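PDB 6FOP: glycoside hydrolase family 81 from Clostridium thermocellum, which probably hydrolyses beta-1,3-glucans such as laminarin as a component of the cellulosome. Local coordinates for residues N499-Q502 with A503-L506; L579-T582 with A583-Y587. All coordinates share one frame; numbering follows the deposited sequence.

Contact 1: residues N499-Q502 with A503-L506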
loop_
_atom_site.group_PDB
_atom_site.type_symbol
_atom_site.label_atom_id
_atom_site.label_comp_id
_atom_site.label_asym_id
_atom_site.label_seq_id
_atom_site.Cartn_x
_atom_site.Cartn_y
_atom_site.Cartn_z
ATOM N N ASN A 499 6.377 -7.016 4.180
ATOM C CA ASN A 499 7.139 -7.399 5.366
ATOM C C ASN A 499 6.542 -6.774 6.618
ATOM O O ASN A 499 6.445 -7.430 7.675
ATOM C CB ASN A 499 8.577 -6.946 5.207
ATOM C CG ASN A 499 9.475 -7.375 6.354
ATOM O OD1 ASN A 499 9.510 -8.554 6.735
ATOM N ND2 ASN A 499 10.227 -6.428 6.885
ATOM N N ALA A 500 6.157 -5.492 6.544
ATOM C CA ALA A 500 5.525 -4.869 7.712
ATOM C C ALA A 500 4.203 -5.549 8.040
ATOM O O ALA A 500 3.872 -5.790 9.203
ATOM C CB ALA A 500 5.311 -3.390 7.483
ATOM N N TRP A 501 3.423 -5.865 7.018
ATOM C CA TRP A 501 2.110 -6.422 7.244
ATOM C C TRP A 501 2.157 -7.816 7.829
ATOM O O TRP A 501 1.427 -8.121 8.796
ATOM C CB TRP A 501 1.266 -6.382 5.978
ATOM C CG TRP A 501 1.171 -5.052 5.300
ATOM C CD1 TRP A 501 0.940 -4.879 3.984
ATOM C CD2 TRP A 501 1.343 -3.715 5.853
ATOM N NE1 TRP A 501 0.883 -3.544 3.675
ATOM C CE2 TRP A 501 1.144 -2.802 4.788
ATOM C CE3 TRP A 501 1.639 -3.204 7.118
ATOM C CZ2 TRP A 501 1.227 -1.418 4.961
ATOM C CZ3 TRP A 501 1.715 -1.817 7.288
ATOM C CH2 TRP A 501 1.501 -0.944 6.217
ATOM N N GLN A 502 3.058 -8.651 7.313
ATOM C CA GLN A 502 3.233 -9.996 7.916
ATOM C C GLN A 502 3.694 -9.911 9.356
ATOM O O GLN A 502 3.272 -10.695 10.195
ATOM C CB GLN A 502 4.114 -10.903 7.053
ATOM C CG GLN A 502 5.598 -10.536 6.988
ATOM C CD GLN A 502 6.440 -11.192 8.048
ATOM O OE1 GLN A 502 6.141 -12.285 8.522
ATOM N NE2 GLN A 502 7.540 -10.532 8.382
ATOM N N ALA A 503 4.575 -8.958 9.640
ATOM C CA ALA A 503 5.021 -8.779 11.012
ATOM C C ALA A 503 3.862 -8.411 11.936
ATOM O O ALA A 503 3.828 -8.853 13.083
ATOM C CB ALA A 503 6.107 -7.714 11.088
ATOM N N ILE A 504 2.934 -7.567 11.456
ATOM C CA ILE A 504 1.740 -7.214 12.231
ATOM C C ILE A 504 0.863 -8.443 12.501
ATOM O O ILE A 504 0.356 -8.634 13.621
ATOM C CB ILE A 504 0.967 -6.084 11.536
ATOM C CG1 ILE A 504 1.774 -4.784 11.606
ATOM C CG2 ILE A 504 -0.371 -5.861 12.209
ATOM C CD1 ILE A 504 1.164 -3.631 10.852
ATOM N N ILE A 505 0.707 -9.305 11.506
ATOM C CA ILE A 505 -0.036 -10.559 11.715
ATOM C C ILE A 505 0.606 -11.360 12.854
ATOM O O ILE A 505 -0.064 -11.809 13.802
ATOM C CB ILE A 505 -0.089 -11.441 10.451
ATOM C CG1 ILE A 505 -0.815 -10.727 9.301
ATOM C CG2 ILE A 505 -0.738 -12.791 10.740
ATOM C CD1 ILE A 505 -0.797 -11.472 7.985
ATOM N N LEU A 506 1.925 -11.543 12.748
ATOM C CA LEU A 506 2.631 -12.334 13.759
ATOM C C LEU A 506 2.559 -11.704 15.124
ATOM O O LEU A 506 2.344 -12.417 16.115
ATOM C CB LEU A 506 4.091 -12.550 13.371
ATOM C CG LEU A 506 4.428 -13.354 12.118
ATOM C CD1 LEU A 506 5.940 -13.405 11.860
ATOM C CD2 LEU A 506 3.819 -14.755 12.207
#
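The indole of Trp501 runs alongside Ile504, one helical turn on, both reaching out from the same side of the helix. The terminal methyl CD1 of Ile504 comes in at the edge of the ring, near its plane, with Trp501 CE3 3.8 Å from Ile504 CD1. Trp501 CG sits anti to its own carbonyl carbon (chi1 -52°), and NE1 reaches Glu527 of helix 514-534 with a hydrogen bond, so the ring is held by a polar bond as well as by apolar packing. Beneath the side chains runs ordinary alpha-helical bonding, four i to i+4 bonds from Ala503 N to Asn499 O through Leu506 N to Gln502 O.

Gln502 behaves quite differently. Its CG stands between the backbone N and the carbonyl carbon (chi1 70°), an awkward choice within a helix, and the chain then bends again, folding the amide back along the helix surface. Gln502 CD ends up 3.3 Å from Ala503 N. From there Gln502 NE2 donates to Asn499 OD1 at 3.2 Å, approaching from above that carbonyl's plane, and makes a further weak bond to Asn499 O. Asn499 O, which already accepts the helical N-H of Ala503, takes this weak bond as a second donor. On the other branch of the amide, Gln502 OE1 rests 3.5 Å from the methyl CD1 of Leu506.

This is one buried helix of the (alpha/alpha)6 barrel expected for the family, wedged between helices 416-433, 440-455 and 514-534. Chemically, its surface is divided: Trp501 and Ile504 give a largely apolar side, broken by the Trp501-Glu527 bond, to helices 440-455 and 514-534, while the Asn499–Gln502 pair places two amides in the interior, where their mutual bond favours this orientation of the glutamine amide and satisfies some of their polar groups without charge.

Contact 2: residues L579-T582 with A583-Y587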
loop_
_atom_site.group_PDB
_atom_site.type_symbol
_atom_site.label_atom_id
_atom_site.label_comp_id
_atom_site.label_asym_id
_atom_site.label_seq_id
_atom_site.Cartn_x
_atom_site.Cartn_y
_atom_site.Cartn_z
ATOM N N LEU A 579 12.569 -8.971 -2.015
ATOM C CA LEU A 579 13.172 -8.902 -0.683
ATOM C C LEU A 579 12.396 -7.942 0.234
ATOM O O LEU A 579 11.821 -6.933 -0.231
ATOM C CB LEU A 579 14.656 -8.565 -0.791
ATOM C CG LEU A 579 15.052 -7.122 -1.056
ATOM C CD1 LEU A 579 15.070 -6.284 0.233
ATOM C CD2 LEU A 579 16.432 -7.098 -1.711
ATOM N N PRO A 580 12.377 -8.195 1.541
ATOM C CA PRO A 580 12.960 -9.372 2.178
ATOM C C PRO A 580 12.082 -10.601 1.965
ATOM O O PRO A 580 10.864 -10.539 2.077
ATOM C CB PRO A 580 12.993 -8.985 3.652
ATOM C CG PRO A 580 11.798 -8.087 3.802
ATOM C CD PRO A 580 11.682 -7.330 2.507
ATOM N N ILE A 581 12.724 -11.729 1.699
ATOM C CA ILE A 581 12.001 -12.984 1.573
ATOM C C ILE A 581 11.833 -13.575 2.974
ATOM O O ILE A 581 12.815 -13.916 3.619
ATOM C CB ILE A 581 12.691 -13.932 0.561
ATOM C CG1 ILE A 581 12.760 -13.260 -0.835
ATOM C CG2 ILE A 581 11.933 -15.235 0.453
ATOM C CD1 ILE A 581 13.492 -14.073 -1.888
ATOM N N THR A 582 10.582 -13.682 3.436
ATOM C CA THR A 582 10.249 -14.252 4.742
ATOM C C THR A 582 9.324 -15.442 4.497
ATOM O O THR A 582 8.921 -15.712 3.363
ATOM C CB THR A 582 9.555 -13.250 5.692
ATOM O OG1 THR A 582 8.170 -13.107 5.356
ATOM C CG2 THR A 582 10.262 -11.881 5.698
ATOM N N ALA A 583 8.912 -16.108 5.564
ATOM C CA ALA A 583 7.947 -17.195 5.407
ATOM C C ALA A 583 6.523 -16.712 5.142
ATOM O O ALA A 583 5.593 -17.515 5.128
ATOM C CB ALA A 583 7.993 -18.110 6.625
ATOM N N ALA A 584 6.364 -15.410 4.962
ATOM C CA ALA A 584 5.151 -14.819 4.407
ATOM C C ALA A 584 5.287 -14.519 2.918
ATOM O O ALA A 584 4.368 -13.962 2.328
ATOM C CB ALA A 584 4.768 -13.583 5.203
ATOM N N SER A 585 6.409 -14.897 2.295
ATOM C CA SER A 585 6.682 -14.528 0.901
ATOM C C SER A 585 6.283 -15.580 -0.110
ATOM O O SER A 585 6.566 -15.436 -1.300
ATOM C CB SER A 585 8.143 -14.147 0.695
ATOM O OG SER A 585 8.514 -13.010 1.446
ATOM N N LEU A 586 5.580 -16.618 0.322
ATOM C CA LEU A 586 5.169 -17.635 -0.614
ATOM C C LEU A 586 4.229 -17.105 -1.696
ATOM O O LEU A 586 4.129 -17.704 -2.766
ATOM C CB LEU A 586 4.557 -18.831 0.102
ATOM C CG LEU A 586 5.510 -19.601 1.054
ATOM C CD1 LEU A 586 4.754 -20.628 1.883
ATOM C CD2 LEU A 586 6.656 -20.259 0.292
ATOM N N TYR A 587 3.553 -15.976 -1.423
ATOM C CA TYR A 587 2.706 -15.345 -2.428
ATOM C C TYR A 587 3.425 -15.074 -3.719
ATOM O O TYR A 587 2.785 -15.022 -4.763
ATOM C CB TYR A 587 2.088 -14.025 -1.907
ATOM C CG TYR A 587 3.064 -12.885 -1.802
ATOM C CD1 TYR A 587 3.291 -12.021 -2.888
ATOM C CD2 TYR A 587 3.846 -12.710 -0.667
ATOM C CE1 TYR A 587 4.238 -11.019 -2.813
ATOM C CE2 TYR A 587 4.797 -11.728 -0.586
ATOM C CZ TYR A 587 5.003 -10.867 -1.667
ATOM O OH TYR A 587 5.952 -9.880 -1.588
HETATM O O HOH W 1 7.098 -11.507 3.446
#
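Ser585 OG takes the backbone N-H of Thr582 in a nearly straight bond (2.9 Å, 167°), and the backbone answers in the opposite direction, with Ser585 N donating to Thr582 O at 2.8 Å. That second bond closes a type I beta turn from Thr582 to Ser585; its donor stands well above the carbonyl plane of Thr582. An ST turn is superimposed on it, because Thr582 OG1 accepts the N-H of Ala584 at 3.0 Å. The threonine hydroxyl can do so because chi1 of 79° swings OG1 back over the threonine's own backbone, toward the N-H groups of the turn. One water then links the two hydroxyls, 2.7 Å from Thr582 OG1 and 2.9 Å from Ser585 OG, so both ends of the turn share a polar bridge.

The turn follows a cis peptide bond before Pro580, in the loop that joins helix 570-575 to helix 592-606 of the C-terminal domain. Ala584 O is held by the hydroxyl of Tyr524 from helix 514-534 and also lies in plane at the edge of the Tyr587 ring. Outside the polar network the contacts are modest: in the conformer modelled here, one of two, the branch methyl CG2 of Ile581 lies 4.0 Å from Ser585 CB, and on the threonine side Ala584 CB sits 3.4 Å from Thr582 OG1.

Going from the N terminus, the chain first runs through contact 1, two successive turns of helix 494-511, and much later through contact 2, the turn between helices 570-575 and 592-606. The two are in series, neither nested nor crossed, and since each joins directly consecutive segments, neither closes a long loop. In space they meet directly, their centres about 11 Å apart. Gln502 CB packs on Ala584 CB at 3.3 Å and Asn499 CG on Pro580 CG at 3.5 Å, so the Asn499 and Gln502 side chains lie against the loop. Together they join a buried helix to an inter-helical turn within the family 81 C-terminal domain.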